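Local coordinates for glyoxalase family protein (Bacillus cereus, PDB 1ZSW) that binds a zinc ion and belongs to the glyoxalase/bleomycin resistance/dioxygenase (vicinal oxygen chelate) superfamily, though its reaction is unknown, at residues E43-H46 with F47-V51. Sequence-based numbering, arbitrary orientation. Where two conformers were deposited one is given.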
# COMPACT_ATOMS: atom_id res chain seq x y z
N GLU A 43 -18.10 6.62 5.40
CA GLU A 43 -18.21 5.16 5.37
C GLU A 43 -16.82 4.52 5.33
O GLU A 43 -16.58 3.46 5.91
CB GLU A 43 -19.06 4.72 4.17
CG GLU A 43 -20.52 5.18 4.28
CD GLU A 43 -21.28 5.11 2.97
OE1 GLU A 43 -20.65 4.93 1.91
OE2 GLU A 43 -22.52 5.26 3.01
N ASN A 44 -15.89 5.20 4.66
CA ASN A 44 -14.51 4.72 4.56
C ASN A 44 -13.84 4.74 5.92
O ASN A 44 -13.25 3.76 6.35
CB ASN A 44 -13.75 5.57 3.52
CG ASN A 44 -12.32 5.11 3.35
OD1 ASN A 44 -12.05 4.08 2.71
ND2 ASN A 44 -11.40 5.85 3.91
N ASN A 45 -14.00 5.86 6.63
CA ASN A 45 -13.50 6.00 7.98
C ASN A 45 -14.09 4.94 8.92
O ASN A 45 -13.36 4.33 9.68
CB ASN A 45 -13.79 7.42 8.49
CG ASN A 45 -13.32 7.66 9.94
OD1 ASN A 45 -14.16 7.83 10.84
ND2 ASN A 45 -12.01 7.68 10.15
N HIS A 46 -15.40 4.70 8.82
CA HIS A 46 -15.99 3.72 9.68
C HIS A 46 -15.35 2.35 9.42
O HIS A 46 -14.96 1.64 10.35
CB HIS A 46 -17.51 3.65 9.53
CG HIS A 46 -18.12 2.59 10.40
ND1 HIS A 46 -18.25 2.74 11.76
CD2 HIS A 46 -18.57 1.35 10.10
CE1 HIS A 46 -18.77 1.63 12.27
NE2 HIS A 46 -18.99 0.78 11.28
N PHE A 47 -15.19 1.98 8.16
CA PHE A 47 -14.66 0.66 7.88
C PHE A 47 -13.22 0.46 8.31
O PHE A 47 -12.90 -0.55 8.98
CB PHE A 47 -14.79 0.36 6.37
CG PHE A 47 -14.50 -1.07 6.04
CD1 PHE A 47 -15.46 -2.05 6.25
CD2 PHE A 47 -13.27 -1.44 5.55
CE1 PHE A 47 -15.19 -3.38 5.94
CE2 PHE A 47 -12.97 -2.76 5.22
CZ PHE A 47 -13.95 -3.74 5.41
N TYR A 48 -12.34 1.40 7.94
CA TYR A 48 -10.90 1.17 8.17
C TYR A 48 -10.48 1.40 9.62
O TYR A 48 -9.59 0.74 10.13
CB TYR A 48 -10.01 1.94 7.13
CG TYR A 48 -10.22 1.26 5.81
CD1 TYR A 48 -11.25 1.67 4.96
CD2 TYR A 48 -9.52 0.10 5.51
CE1 TYR A 48 -11.54 0.96 3.75
CE2 TYR A 48 -9.79 -0.61 4.32
CZ TYR A 48 -10.80 -0.17 3.47
OH TYR A 48 -11.07 -0.92 2.32
N LYS A 49 -11.17 2.32 10.29
CA LYS A 49 -10.86 2.61 11.68
C LYS A 49 -11.72 1.77 12.62
O LYS A 49 -11.19 1.03 13.42
CB LYS A 49 -11.04 4.11 11.96
CG LYS A 49 -10.75 4.50 13.40
CD LYS A 49 -10.78 6.03 13.57
CE LYS A 49 -12.18 6.56 13.34
NZ LYS A 49 -13.12 6.23 14.46
N ASN A 50 -13.03 1.84 12.49
CA ASN A 50 -13.88 1.13 13.46
C ASN A 50 -13.95 -0.38 13.25
O ASN A 50 -13.86 -1.13 14.22
CB ASN A 50 -15.27 1.77 13.54
CG ASN A 50 -15.19 3.21 14.01
OD1 ASN A 50 -15.70 4.12 13.37
ND2 ASN A 50 -14.48 3.42 15.12
N VAL A 51 -14.06 -0.82 12.00
CA VAL A 51 -14.21 -2.27 11.76
C VAL A 51 -12.84 -2.93 11.73
O VAL A 51 -12.58 -3.89 12.44
CB VAL A 51 -15.02 -2.56 10.48
CG1 VAL A 51 -15.14 -4.09 10.24
CG2 VAL A 51 -16.43 -1.90 10.56
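Most of helix 41-51, the helix that follows the first strand of the N-terminal glyoxalase-family module, is taken up by E43-H46 and F47-V51, which meet turn on turn; at the C-terminal end the alpha-helix widens into a pi-type turn. Up to K49 the bonding is ordinary: F47 N donates to E43 O, Y48 N to N44 O at 3.0 Å, and K49 N to N45 O. Then H46 O takes two donors. N50 N reaches it by a weak, bent bond (126°), while V51 N makes a 3.1 Å bond to H46 O, the i to i+5 link that marks the wider turn.

Side chains one turn apart meet around this backbone. H46 has CG anti to its backbone N (chi1 178°), which carries the imidazole forward along the helix, between the next turn's N50 and V51. The ring is long enough to meet N50 CB through ND1 at 3.6 Å and V51 CG2 through NE2 at 3.8 Å, which suits a partly exposed position on the helix. N45 and K49 run alongside each other, K49 CE resting 3.8 Å from N45 CG. The flexible lysine bends at its last two torsions, and its ammonium forms a salt bridge with E337 near the C-terminus. On the buried side, N44 OD1 sits 3.3 Å from Y48 CE1, the amide and ring planes being 40° apart. N44 O comes to the edge of the same ring, 3.2 Å from Y48 CD1. Tyrosine fits here because its ring can be buried while its hydroxyl hydrogen-bonds to D145.

That inner side faces the eight-stranded sheet: N44 touches L71 on strand 69-74, and the Y48 ring meets F86 on strand 83-88. At the helix's end, R121 of helix 112-124 hydrogen-bonds to the carbonyls of N50 and V51.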